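Local coordinates for protein major extracellular endoglucanase (Xanthomonas campestris pv. campestris, PDB 4TUF) that catalyses the endohydrolysis of (1->4)-beta-D-glucosidic linkages in cellulose, lichenin and cereal beta-D-glucans, here as its family 5 catalytic domain, at residues P60-T65 and P113-I118; L108-P113 and G125-A130; A259-H264 and V298-S303; T292-L297 and M337-T342. All blocks are in the same frame, centred on the assembly; numbering follows the deposited sequence.

All four contacts lie in the catalytic domain, a TIM barrel. Contacts 1 and 2 are neighbours, with centres 7 Å apart, and share Pro113. They start from adjacent strands: contact 1 from the end of 56-61, contact 2 from the end of 105-110. Contact 1 is partly buried, joined by a disulfide and bordered by bound phosphate. Contact 2 is buried and rests on a histidine-tyrosine hydrogen bond. Contacts 3 and 4 lie on the opposite side of the chain's centre. Both are buried and use helix 288-303. Contact 3 packs a tryptophan of helix 257-266 against a tyrosine of helix 288-303 and adds a tyrosine-glutamate hydrogen bond. Contact 4 sets one leucine against polar side chains.

Contact 1 of 4, residues P60-T65 and P113-I118. With 2HP (dihydrogenphosphate ion), chain J.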
loop_
_atom_site.group_PDB
_atom_site.type_symbol
_atom_site.label_atom_id
_atom_site.label_comp_id
_atom_site.label_asym_id
_atom_site.label_seq_id
_atom_site.Cartn_x
_atom_site.Cartn_y
_atom_site.Cartn_z
ATOM N N PRO A 60 1.796 -4.690 -5.021
ATOM C CA PRO A 60 0.706 -5.665 -4.907
ATOM C C PRO A 60 1.046 -6.990 -5.596
ATOM O O PRO A 60 1.693 -6.995 -6.637
ATOM C CB PRO A 60 -0.465 -4.965 -5.610
ATOM C CG PRO A 60 -0.157 -3.499 -5.496
ATOM C CD PRO A 60 1.344 -3.405 -5.583
ATOM N N PHE A 61 0.626 -8.100 -5.004
ATOM C CA PHE A 61 0.751 -9.408 -5.638
ATOM C C PHE A 61 -0.471 -10.259 -5.287
ATOM O O PHE A 61 -1.287 -9.871 -4.458
ATOM C CB PHE A 61 2.036 -10.113 -5.202
ATOM C CG PHE A 61 2.042 -10.520 -3.753
ATOM C CD1 PHE A 61 1.556 -11.763 -3.361
ATOM C CD2 PHE A 61 2.526 -9.659 -2.779
ATOM C CE1 PHE A 61 1.548 -12.136 -2.024
ATOM C CE2 PHE A 61 2.521 -10.024 -1.446
ATOM C CZ PHE A 61 2.032 -11.266 -1.067
ATOM N N CYS A 62 -0.591 -11.419 -5.917
ATOM C CA CYS A 62 -1.674 -12.348 -5.631
ATOM C C CYS A 62 -1.068 -13.739 -5.526
ATOM O O CYS A 62 0.048 -13.951 -5.996
ATOM C CB CYS A 62 -2.747 -12.286 -6.719
ATOM S SG CYS A 62 -2.198 -12.831 -8.364
ATOM N N PRO A 63 -1.778 -14.683 -4.887
ATOM C CA PRO A 63 -1.263 -16.049 -4.743
ATOM C C PRO A 63 -0.827 -16.694 -6.059
ATOM O O PRO A 63 0.263 -17.265 -6.115
ATOM C CB PRO A 63 -2.454 -16.798 -4.151
ATOM C CG PRO A 63 -3.153 -15.773 -3.337
ATOM C CD PRO A 63 -3.020 -14.489 -4.115
ATOM N N ALA A 64 -1.657 -16.600 -7.092
ATOM C CA ALA A 64 -1.349 -17.209 -8.385
ATOM C C ALA A 64 0.025 -16.791 -8.915
ATOM O O ALA A 64 0.744 -17.602 -9.498
ATOM C CB ALA A 64 -2.423 -16.864 -9.399
ATOM N N THR A 65 0.385 -15.529 -8.704
ATOM C CA THR A 65 1.675 -15.009 -9.153
ATOM C C THR A 65 2.846 -15.747 -8.495
ATOM O O THR A 65 3.912 -15.909 -9.097
ATOM C CB THR A 65 1.784 -13.498 -8.864
ATOM O OG1 THR A 65 0.860 -12.792 -9.701
ATOM C CG2 THR A 65 3.185 -12.983 -9.128
ATOM N N PRO A 113 -6.928 -12.335 -3.120
ATOM C CA PRO A 113 -6.839 -13.798 -3.026
ATOM C C PRO A 113 -7.007 -14.525 -4.357
ATOM O O PRO A 113 -6.695 -15.714 -4.409
ATOM C CB PRO A 113 -7.993 -14.153 -2.084
ATOM C CG PRO A 113 -8.992 -13.062 -2.299
ATOM C CD PRO A 113 -8.174 -11.817 -2.525
ATOM N N ASP A 114 -7.481 -13.843 -5.402
ATOM C CA ASP A 114 -7.830 -14.526 -6.649
ATOM C C ASP A 114 -7.496 -13.752 -7.914
ATOM O O ASP A 114 -8.119 -13.971 -8.955
ATOM C CB ASP A 114 -9.328 -14.865 -6.667
ATOM C CG ASP A 114 -10.224 -13.642 -6.458
ATOM O OD1 ASP A 114 -9.827 -12.509 -6.812
ATOM O OD2 ASP A 114 -11.346 -13.822 -5.939
ATOM N N CYS A 115 -6.532 -12.842 -7.824
ATOM C CA CYS A 115 -6.099 -12.072 -8.989
ATOM C C CYS A 115 -7.262 -11.310 -9.637
ATOM O O CYS A 115 -7.278 -11.088 -10.849
ATOM C CB CYS A 115 -5.411 -12.998 -10.006
ATOM S SG CYS A 115 -3.762 -13.537 -9.472
ATOM N N ALA A 116 -8.230 -10.912 -8.816
ATOM C CA ALA A 116 -9.364 -10.106 -9.270
ATOM C C ALA A 116 -9.763 -9.078 -8.201
ATOM O O ALA A 116 -9.022 -8.130 -7.935
ATOM C CB ALA A 116 -10.546 -10.995 -9.627
ATOM N N GLY A 117 -10.926 -9.273 -7.585
ATOM C CA GLY A 117 -11.427 -8.337 -6.591
ATOM C C GLY A 117 -10.725 -8.356 -5.242
ATOM O O GLY A 117 -9.934 -9.249 -4.942
ATOM N N ILE A 118 -11.026 -7.354 -4.423
ATOM C CA ILE A 118 -10.468 -7.235 -3.075
ATOM C C ILE A 118 -11.437 -7.799 -2.038
ATOM O O ILE A 118 -12.569 -7.327 -1.921
ATOM C CB ILE A 118 -10.153 -5.762 -2.741
ATOM C CG1 ILE A 118 -9.073 -5.231 -3.685
ATOM C CG2 ILE A 118 -9.738 -5.609 -1.281
ATOM C CD1 ILE A 118 -8.962 -3.735 -3.691
HETATM P P 2HP J . -14.316 -11.333 -7.584
HETATM O O1 2HP J . -12.835 -11.544 -7.370
HETATM O O2 2HP J . -14.889 -10.545 -6.428
HETATM O O3 2HP J . -14.526 -10.563 -8.864
HETATM O O4 2HP J . -15.019 -12.671 -7.667
#
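Pro63 lays the CG-CD edge of its ring over the backbone carbonyl of Pro113, with Pro63 CG 3.7 Å from Pro113 O. Next to this overlap the two segments are covalently joined. Cys62 SG and Cys115 SG form a disulfide of 2.0 Å, with a right-handed torsion of 53° about the sulfur-sulfur bond. The CB of Cys62 points at the partner loop, and its SG stands between its own N and carbonyl carbon (chi1 65°). Cys115 turns its SG beside its own backbone N to meet it. The methyl of Ala64 then covers the bridge, with Ala64 CB 3.6 Å from Cys115 SG.

The far side of the 113-118 loop faces a dihydrogenphosphate ion. Gly117 N donates to its O1 at 3.0 Å. Asp114 OD2 lies 3.1 Å from the same O1 of the ion, and Ala116 CB also borders it. Thr112 OG1 bonds to Asp114 N and Gly117 O, which braces the loop from within. Pro63 also touches a second phosphate, beside Asp135 of helix 129-143.

The disulfide ties the end of strand 56-61 to the loop after strand 105-110. Its chemistry suits a secreted enzyme. The link between the segments is covalent and apolar, while the phosphate is held by a backbone N-H.

Contact 2 of 4, residues L108-P113 and G125-A130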
loop_
_atom_site.group_PDB
_atom_site.type_symbol
_atom_site.label_atom_id
_atom_site.label_comp_id
_atom_site.label_asym_id
_atom_site.label_seq_id
_atom_site.Cartn_x
_atom_site.Cartn_y
_atom_site.Cartn_z
ATOM N N LEU A 108 6.034 -5.251 0.047
ATOM C CA LEU A 108 5.163 -6.207 -0.625
ATOM C C LEU A 108 3.760 -6.159 -0.011
ATOM O O LEU A 108 3.602 -5.856 1.168
ATOM C CB LEU A 108 5.762 -7.619 -0.558
ATOM C CG LEU A 108 7.092 -7.734 -1.317
ATOM C CD1 LEU A 108 7.825 -9.012 -0.997
ATOM C CD2 LEU A 108 6.876 -7.625 -2.818
ATOM N N ASP A 109 2.751 -6.452 -0.827
ATOM C CA ASP A 109 1.353 -6.254 -0.462
ATOM C C ASP A 109 0.490 -7.424 -0.948
ATOM O O ASP A 109 0.387 -7.672 -2.148
ATOM C CB ASP A 109 0.860 -4.921 -1.045
ATOM C CG ASP A 109 -0.661 -4.828 -1.140
ATOM O OD1 ASP A 109 -1.369 -5.428 -0.304
ATOM O OD2 ASP A 109 -1.153 -4.132 -2.055
ATOM N N HIS A 110 -0.123 -8.138 -0.010
ATOM C CA HIS A 110 -1.027 -9.241 -0.339
ATOM C C HIS A 110 -2.375 -8.662 -0.735
ATOM O O HIS A 110 -3.233 -8.411 0.119
ATOM C CB HIS A 110 -1.180 -10.197 0.844
ATOM C CG HIS A 110 -1.864 -11.481 0.495
ATOM N ND1 HIS A 110 -3.174 -11.533 0.062
ATOM C CD2 HIS A 110 -1.419 -12.760 0.509
ATOM C CE1 HIS A 110 -3.504 -12.790 -0.181
ATOM N NE2 HIS A 110 -2.457 -13.555 0.085
ATOM N N HIS A 111 -2.564 -8.458 -2.033
ATOM C CA HIS A 111 -3.603 -7.548 -2.498
ATOM C C HIS A 111 -4.946 -8.224 -2.709
ATOM O O HIS A 111 -5.990 -7.699 -2.306
ATOM C CB HIS A 111 -3.150 -6.881 -3.794
ATOM C CG HIS A 111 -3.745 -5.529 -4.018
ATOM N ND1 HIS A 111 -3.257 -4.395 -3.408
ATOM C CD2 HIS A 111 -4.781 -5.128 -4.793
ATOM C CE1 HIS A 111 -3.971 -3.351 -3.795
ATOM N NE2 HIS A 111 -4.901 -3.769 -4.636
ATOM N N THR A 112 -4.922 -9.384 -3.354
ATOM C CA THR A 112 -6.153 -10.093 -3.678
ATOM C C THR A 112 -5.933 -11.591 -3.630
ATOM O O THR A 112 -4.880 -12.073 -4.044
ATOM C CB THR A 112 -6.685 -9.704 -5.070
ATOM O OG1 THR A 112 -7.677 -10.653 -5.485
ATOM C CG2 THR A 112 -5.562 -9.697 -6.085
ATOM N N PRO A 113 -6.928 -12.335 -3.120
ATOM C CA PRO A 113 -6.839 -13.798 -3.026
ATOM C C PRO A 113 -7.007 -14.525 -4.357
ATOM O O PRO A 113 -6.695 -15.714 -4.409
ATOM C CB PRO A 113 -7.993 -14.153 -2.084
ATOM C CG PRO A 113 -8.992 -13.062 -2.299
ATOM C CD PRO A 113 -8.174 -11.817 -2.525
ATOM N N GLY A 125 -14.312 -18.177 0.028
ATOM C CA GLY A 125 -14.812 -19.527 -0.140
ATOM C C GLY A 125 -13.895 -20.414 -0.965
ATOM O O GLY A 125 -14.197 -21.586 -1.167
ATOM N N SER A 126 -12.786 -19.858 -1.452
ATOM C CA SER A 126 -11.820 -20.633 -2.231
ATOM C C SER A 126 -10.386 -20.306 -1.822
ATOM O O SER A 126 -9.433 -20.716 -2.478
ATOM C CB SER A 126 -11.996 -20.383 -3.729
ATOM O OG SER A 126 -11.464 -19.122 -4.105
ATOM N N TYR A 127 -10.239 -19.567 -0.730
ATOM C CA TYR A 127 -8.925 -19.187 -0.229
ATOM C C TYR A 127 -8.970 -19.111 1.300
ATOM O O TYR A 127 -9.542 -18.176 1.872
ATOM C CB TYR A 127 -8.495 -17.855 -0.850
ATOM C CG TYR A 127 -7.074 -17.449 -0.560
ATOM C CD1 TYR A 127 -6.010 -18.074 -1.199
ATOM C CD2 TYR A 127 -6.792 -16.422 0.335
ATOM C CE1 TYR A 127 -4.700 -17.698 -0.939
ATOM C CE2 TYR A 127 -5.488 -16.038 0.597
ATOM C CZ TYR A 127 -4.448 -16.679 -0.044
ATOM O OH TYR A 127 -3.150 -16.301 0.210
ATOM N N THR A 128 -8.392 -20.111 1.960
ATOM C CA THR A 128 -8.511 -20.238 3.414
ATOM C C THR A 128 -7.514 -19.363 4.159
ATOM O O THR A 128 -6.549 -18.884 3.574
ATOM C CB THR A 128 -8.291 -21.681 3.862
ATOM O OG1 THR A 128 -6.898 -22.004 3.741
ATOM C CG2 THR A 128 -9.111 -22.631 3.014
ATOM N N GLU A 129 -7.731 -19.173 5.457
ATOM C CA GLU A 129 -6.777 -18.418 6.264
ATOM C C GLU A 129 -5.426 -19.126 6.292
ATOM O O GLU A 129 -4.376 -18.480 6.267
ATOM C CB GLU A 129 -7.300 -18.213 7.683
ATOM C CG GLU A 129 -6.215 -17.871 8.696
ATOM C CD GLU A 129 -6.766 -17.599 10.080
ATOM O OE1 GLU A 129 -7.851 -16.982 10.180
ATOM O OE2 GLU A 129 -6.112 -18.008 11.066
ATOM N N ALA A 130 -5.455 -20.456 6.333
ATOM C CA ALA A 130 -4.228 -21.244 6.253
ATOM C C ALA A 130 -3.425 -20.919 4.985
ATOM O O ALA A 130 -2.206 -20.729 5.043
ATOM C CB ALA A 130 -4.553 -22.715 6.304
#
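His110 and Tyr127 reach toward each other from opposite directions and meet rim to rim. Neither ring lies over the face of the other. Their planes are 41° apart and their centroids 5.7 Å apart. The imidazole presents its NE2 corner, and His110 NE2 donates to Tyr127 OH at 2.8 Å. The hydroxyl lies near the imidazole plane, and the N-H points fairly straight at it (153°). Each ring leaves its backbone with CG opposite the N; for His110 chi1 is -168°. This extends the imidazole past the strand end toward the phenol.

The phenol is also packed further back along its length. Pro113 lies over one face of the Tyr127 ring, offset toward the rim. Pro113 CB is 3.5 Å from Tyr127 CD2. The buried Tyr127 OH has a second partner in Asp135 OD2, so two bonds fix the end of this side chain. A dihydrogenphosphate ion also touches Tyr127.

Just past the strand end, His111 ND1 donates to Asp109 OD2, on the syn side but somewhat out of the carboxylate plane.

The contact joins the end of strand 105-110 to the chain leading into helix 129-143, where Thr128 is the N-cap. This is the first half of the beta-alpha-beta unit that continues to strand 149-153. Trp132 of the helix meets the His110 ring edge-to-face, and Phe61 of neighbouring strand 56-61 also packs against that ring.

Contact 3 of 4, residues A259-H264 and V298-S303; sequences AIWERH and VKYLRS
Trp261 and Tyr300 form the tightly packed part of this contact. Their side chains slide past each other in opposite directions. Trp261 CB lies 3.6 Å from Tyr300 CE2, near the far end of the phenol. In return, Trp261 CE3 lies 3.7 Å from Tyr300 CG, near its root. The two six-membered rings meet obliquely, with planes 47° apart and centroids 5.5 Å apart. Tyr300 extends toward helix 257-266 because its CG is opposite the backbone N (chi1 170°). Trp261 also rests on Ala296 and Leu297 of the same partner helix, and its ring meets that of Trp293. Both aromatic residues are buried.

The other part is polar and lies nearer to solvent. Glu262 is partly exposed. Its chain bends at chi2 (77°) and brings the carboxylate back to the phenol. Tyr300 OH donates to Glu262 OE1 at a modelled 2.5 Å. The acceptor oxygen sits at the edge of the phenol, in its plane, while the carboxylate stands almost perpendicular to the ring. Glu262 OE2 has a weak, long ion pair with Lys304, just past the partner segment. At that exposed helix end, Ser303 OG turns back to bond to Tyr300 O.

The contact joins helices 257-266 and 288-303. They flank strand 276-280 in sequence and are neighbours in the outer helical layer, as in a TIM barrel of glycoside hydrolase family 5.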
loop_
_atom_site.group_PDB
_atom_site.type_symbol
_atom_site.label_atom_id
_atom_site.label_comp_id
_atom_site.label_asym_id
_atom_site.label_seq_id
_atom_site.Cartn_x
_atom_site.Cartn_y
_atom_site.Cartn_z
ATOM N N ALA A 259 -10.482 17.038 10.823
ATOM C CA ALA A 259 -11.142 16.347 11.926
ATOM C C ALA A 259 -11.504 14.912 11.541
ATOM O O ALA A 259 -11.483 14.002 12.370
ATOM C CB ALA A 259 -12.384 17.108 12.354
ATOM N N ILE A 260 -11.837 14.719 10.273
ATOM C CA ILE A 260 -12.251 13.416 9.779
ATOM C C ILE A 260 -11.049 12.493 9.592
ATOM O O ILE A 260 -11.091 11.314 9.957
ATOM C CB ILE A 260 -13.032 13.566 8.460
ATOM C CG1 ILE A 260 -14.400 14.190 8.751
ATOM C CG2 ILE A 260 -13.183 12.230 7.761
ATOM C CD1 ILE A 260 -15.110 14.683 7.529
ATOM N N TRP A 261 -9.973 13.038 9.032
ATOM C CA TRP A 261 -8.722 12.303 8.912
ATOM C C TRP A 261 -8.161 11.989 10.288
ATOM O O TRP A 261 -7.639 10.901 10.520
ATOM C CB TRP A 261 -7.704 13.097 8.094
ATOM C CG TRP A 261 -8.115 13.314 6.671
ATOM C CD1 TRP A 261 -8.832 12.462 5.884
ATOM C CD2 TRP A 261 -7.844 14.468 5.870
ATOM N NE1 TRP A 261 -9.016 13.010 4.636
ATOM C CE2 TRP A 261 -8.418 14.243 4.605
ATOM C CE3 TRP A 261 -7.166 15.667 6.098
ATOM C CZ2 TRP A 261 -8.341 15.174 3.574
ATOM C CZ3 TRP A 261 -7.090 16.589 5.071
ATOM C CH2 TRP A 261 -7.675 16.338 3.826
ATOM N N GLU A 262 -8.270 12.949 11.202
ATOM C CA GLU A 262 -7.811 12.749 12.570
ATOM C C GLU A 262 -8.539 11.574 13.209
ATOM O O GLU A 262 -7.911 10.680 13.770
ATOM C CB GLU A 262 -8.015 14.018 13.401
ATOM C CG GLU A 262 -7.527 13.920 14.839
ATOM C CD GLU A 262 -6.017 14.036 14.962
ATOM O OE1 GLU A 262 -5.332 14.172 13.922
ATOM O OE2 GLU A 262 -5.515 13.997 16.106
ATOM N N ARG A 263 -9.863 11.576 13.097
ATOM C CA ARG A 263 -10.690 10.501 13.635
ATOM C C ARG A 263 -10.334 9.117 13.094
ATOM O O ARG A 263 -10.178 8.166 13.859
ATOM C CB ARG A 263 -12.165 10.777 13.349
ATOM C CG ARG A 263 -13.079 9.679 13.845
ATOM C CD ARG A 263 -14.460 10.210 14.156
ATOM N NE ARG A 263 -15.207 10.555 12.954
ATOM C CZ ARG A 263 -15.949 11.651 12.830
ATOM N NH1 ARG A 263 -16.029 12.513 13.835
ATOM N NH2 ARG A 263 -16.603 11.884 11.700
ATOM N N HIS A 264 -10.315 8.990 11.770
ATOM C CA HIS A 264 -10.020 7.726 11.096
ATOM C C HIS A 264 -8.606 7.161 11.242
ATOM O O HIS A 264 -8.447 5.976 11.479
ATOM C CB HIS A 264 -10.385 7.824 9.618
ATOM C CG HIS A 264 -11.851 7.967 9.367
ATOM N ND1 HIS A 264 -12.359 8.410 8.168
ATOM C CD2 HIS A 264 -12.918 7.730 10.160
ATOM C CE1 HIS A 264 -13.675 8.437 8.232
ATOM N NE2 HIS A 264 -14.039 8.029 9.431
ATOM N N VAL A 298 -2.148 16.728 2.088
ATOM C CA VAL A 298 -0.711 16.939 2.232
ATOM C C VAL A 298 -0.429 17.941 3.351
ATOM O O VAL A 298 0.427 17.705 4.204
ATOM C CB VAL A 298 -0.081 17.424 0.912
ATOM C CG1 VAL A 298 1.339 17.914 1.141
ATOM C CG2 VAL A 298 -0.110 16.304 -0.123
ATOM N N LYS A 299 -1.170 19.045 3.356
ATOM C CA LYS A 299 -1.053 20.048 4.411
ATOM C C LYS A 299 -1.288 19.427 5.791
ATOM O O LYS A 299 -0.568 19.725 6.745
ATOM C CB LYS A 299 -2.040 21.194 4.166
ATOM C CG LYS A 299 -1.939 22.353 5.153
ATOM C CD LYS A 299 -3.145 23.281 5.019
ATOM C CE LYS A 299 -3.099 24.416 6.029
ATOM N NZ LYS A 299 -2.020 25.402 5.719
ATOM N N TYR A 300 -2.284 18.550 5.888
ATOM C CA TYR A 300 -2.606 17.893 7.154
ATOM C C TYR A 300 -1.546 16.866 7.548
ATOM O O TYR A 300 -1.168 16.774 8.714
ATOM C CB TYR A 300 -3.979 17.224 7.077
ATOM C CG TYR A 300 -4.281 16.324 8.249
ATOM C CD1 TYR A 300 -4.705 16.850 9.463
ATOM C CD2 TYR A 300 -4.141 14.943 8.145
ATOM C CE1 TYR A 300 -4.977 16.031 10.541
ATOM C CE2 TYR A 300 -4.411 14.114 9.220
ATOM C CZ TYR A 300 -4.831 14.665 10.413
ATOM O OH TYR A 300 -5.101 13.849 11.483
ATOM N N LEU A 301 -1.075 16.093 6.573
ATOM C CA LEU A 301 -0.023 15.112 6.818
ATOM C C LEU A 301 1.244 15.781 7.354
ATOM O O LEU A 301 1.817 15.326 8.347
ATOM C CB LEU A 301 0.292 14.333 5.541
ATOM C CG LEU A 301 -0.736 13.300 5.078
ATOM C CD1 LEU A 301 -0.331 12.699 3.735
ATOM C CD2 LEU A 301 -0.904 12.216 6.124
ATOM N N ARG A 302 1.670 16.859 6.698
ATOM C CA ARG A 302 2.843 17.616 7.132
ATOM C C ARG A 302 2.703 18.069 8.586
ATOM O O ARG A 302 3.670 18.053 9.349
ATOM C CB ARG A 302 3.068 18.835 6.231
ATOM C CG ARG A 302 3.392 18.520 4.770
ATOM C CD ARG A 302 4.874 18.264 4.559
ATOM N NE ARG A 302 5.685 19.401 4.985
ATOM C CZ ARG A 302 7.013 19.384 5.067
ATOM N NH1 ARG A 302 7.690 18.284 4.749
ATOM N NH2 ARG A 302 7.664 20.468 5.472
ATOM N N SER A 303 1.488 18.459 8.965
ATOM C CA SER A 303 1.230 18.980 10.304
ATOM C C SER A 303 1.250 17.878 11.364
ATOM O O SER A 303 1.510 18.137 12.541
ATOM C CB SER A 303 -0.113 19.712 10.337
ATOM O OG SER A 303 -1.198 18.801 10.304
#

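Contact 4 of 4, residues T292-L297 and M337-T342; sequences TWQDAL and MTLLRT
In Leu339 the CG stands anti to the backbone N (chi1 179°), and its two methyls fork toward helix 288-303. Gln294 and Asp295 both turn CG beside their own backbone N, with chi1 -68° for Gln294. One branch of the leucine therefore meets each of them. Leu339 CD2 lies 3.7 Å from Gln294 CB and 3.2 Å from Gln294 OE1. The extended glutamine crosses the leucine at about a right angle. Leu339 CD1 approaches Asp295 OD1, also at 3.2 Å, and rests near Asp295 CA. The methyl-to-oxygen approaches are packing contacts, not hydrogen bonds.

Helices 288-303 and 334-344 both belong to the outer layer of the TIM barrel, and this contact joins them beside strand 309-311, which lies between them in sequence. Val298, one turn further along helix 288-303, also touches Leu339.

The polar ends are held by other residues. Gln294 OE1 bonds to Tyr311 OH of that strand, and Gln294 NE2 bonds to Asp290. Asp295 OD1 bonds to Tyr283 OH, and Asp295 OD2 forms a salt bridge with Lys291. These partners hold the amide beside Leu339 CD2 and the carboxylate beside Leu339 CD1. Within helix 334-344, Thr342 OG1 bonds to Thr338 O at 3.0 Å. Thr342 N bonds to the same oxygen from the opposite face of the carbonyl plane.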
loop_
_atom_site.group_PDB
_atom_site.type_symbol
_atom_site.label_atom_id
_atom_site.label_comp_id
_atom_site.label_asym_id
_atom_site.label_seq_id
_atom_site.Cartn_x
_atom_site.Cartn_y
_atom_site.Cartn_z
ATOM N N THR A 292 -8.132 20.372 -4.681
ATOM C CA THR A 292 -8.262 20.881 -3.319
ATOM C C THR A 292 -8.057 19.799 -2.257
ATOM O O THR A 292 -7.333 20.001 -1.286
ATOM C CB THR A 292 -9.642 21.521 -3.097
ATOM O OG1 THR A 292 -9.922 22.450 -4.152
ATOM C CG2 THR A 292 -9.679 22.243 -1.763
ATOM N N TRP A 293 -8.693 18.649 -2.454
ATOM C CA TRP A 293 -8.626 17.559 -1.485
ATOM C C TRP A 293 -7.201 17.044 -1.267
ATOM O O TRP A 293 -6.772 16.872 -0.126
ATOM C CB TRP A 293 -9.529 16.400 -1.914
ATOM C CG TRP A 293 -9.400 15.222 -1.004
ATOM C CD1 TRP A 293 -10.060 15.019 0.172
ATOM C CD2 TRP A 293 -8.537 14.092 -1.180
ATOM N NE1 TRP A 293 -9.665 13.831 0.737
ATOM C CE2 TRP A 293 -8.731 13.242 -0.075
ATOM C CE3 TRP A 293 -7.625 13.714 -2.166
ATOM C CZ2 TRP A 293 -8.042 12.042 0.074
ATOM C CZ3 TRP A 293 -6.946 12.524 -2.021
ATOM C CH2 TRP A 293 -7.158 11.699 -0.911
ATOM N N GLN A 294 -6.476 16.789 -2.355
ATOM C CA GLN A 294 -5.103 16.293 -2.257
ATOM C C GLN A 294 -4.203 17.324 -1.595
ATOM O O GLN A 294 -3.355 16.974 -0.773
ATOM C CB GLN A 294 -4.549 15.916 -3.638
ATOM C CG GLN A 294 -5.225 14.704 -4.257
ATOM C CD GLN A 294 -4.374 14.004 -5.296
ATOM O OE1 GLN A 294 -3.155 13.907 -5.156
ATOM N NE2 GLN A 294 -5.016 13.508 -6.347
ATOM N N ASP A 295 -4.389 18.591 -1.954
ATOM C CA ASP A 295 -3.622 19.673 -1.354
ATOM C C ASP A 295 -3.814 19.704 0.159
ATOM O O ASP A 295 -2.845 19.791 0.910
ATOM C CB ASP A 295 -4.021 21.020 -1.957
ATOM C CG ASP A 295 -3.462 21.226 -3.351
ATOM O OD1 ASP A 295 -2.427 20.611 -3.684
ATOM O OD2 ASP A 295 -4.053 22.020 -4.111
ATOM N N ALA A 296 -5.068 19.615 0.598
ATOM C CA ALA A 296 -5.398 19.673 2.021
ATOM C C ALA A 296 -4.851 18.475 2.797
ATOM O O ALA A 296 -4.413 18.620 3.940
ATOM C CB ALA A 296 -6.904 19.769 2.206
ATOM N N LEU A 297 -4.889 17.296 2.178
ATOM C CA LEU A 297 -4.371 16.085 2.807
ATOM C C LEU A 297 -2.878 16.214 3.074
ATOM O O LEU A 297 -2.400 15.861 4.153
ATOM C CB LEU A 297 -4.645 14.857 1.942
ATOM C CG LEU A 297 -4.052 13.544 2.473
ATOM C CD1 LEU A 297 -4.616 13.213 3.849
ATOM C CD2 LEU A 297 -4.289 12.381 1.511
ATOM N N MET A 337 3.646 15.375 -9.169
ATOM C CA MET A 337 4.997 15.266 -8.628
ATOM C C MET A 337 5.351 16.447 -7.725
ATOM O O MET A 337 6.051 16.283 -6.726
ATOM C CB MET A 337 6.029 15.136 -9.753
ATOM C CG MET A 337 6.077 13.751 -10.383
ATOM S SD MET A 337 5.991 12.401 -9.173
ATOM C CE MET A 337 7.515 12.637 -8.264
ATOM N N THR A 338 4.860 17.635 -8.063
ATOM C CA THR A 338 5.138 18.816 -7.255
ATOM C C THR A 338 4.420 18.710 -5.910
ATOM O O THR A 338 4.926 19.167 -4.887
ATOM C CB THR A 338 4.726 20.103 -7.991
ATOM O OG1 THR A 338 5.480 20.209 -9.205
ATOM C CG2 THR A 338 4.992 21.331 -7.136
ATOM N N LEU A 339 3.251 18.081 -5.917
ATOM C CA LEU A 339 2.498 17.832 -4.689
ATOM C C LEU A 339 3.227 16.855 -3.767
ATOM O O LEU A 339 3.299 17.061 -2.556
ATOM C CB LEU A 339 1.109 17.287 -5.015
ATOM C CG LEU A 339 0.213 16.946 -3.825
ATOM C CD1 LEU A 339 -0.368 18.210 -3.212
ATOM C CD2 LEU A 339 -0.886 15.990 -4.247
ATOM N N LEU A 340 3.759 15.786 -4.348
ATOM C CA LEU A 340 4.464 14.775 -3.575
ATOM C C LEU A 340 5.764 15.320 -2.985
ATOM O O LEU A 340 6.095 15.027 -1.837
ATOM C CB LEU A 340 4.744 13.543 -4.438
ATOM C CG LEU A 340 3.520 12.687 -4.772
ATOM C CD1 LEU A 340 3.852 11.674 -5.843
ATOM C CD2 LEU A 340 3.016 11.983 -3.527
ATOM N N ARG A 341 6.497 16.115 -3.758
ATOM C CA ARG A 341 7.752 16.672 -3.261
ATOM C C ARG A 341 7.481 17.637 -2.116
ATOM O O ARG A 341 8.289 17.764 -1.196
ATOM C CB ARG A 341 8.529 17.359 -4.382
ATOM C CG ARG A 341 8.969 16.389 -5.464
ATOM C CD ARG A 341 9.949 17.000 -6.441
ATOM N NE ARG A 341 10.276 16.067 -7.518
ATOM C CZ ARG A 341 9.812 16.161 -8.760
ATOM N NH1 ARG A 341 9.006 17.159 -9.103
ATOM N NH2 ARG A 341 10.164 15.260 -9.664
ATOM N N THR A 342 6.332 18.300 -2.173
ATOM C CA THR A 342 5.889 19.152 -1.081
ATOM C C THR A 342 5.701 18.323 0.183
ATOM O O THR A 342 6.187 18.688 1.250
ATOM C CB THR A 342 4.579 19.874 -1.433
ATOM O OG1 THR A 342 4.847 20.887 -2.409
ATOM C CG2 THR A 342 3.966 20.519 -0.193
#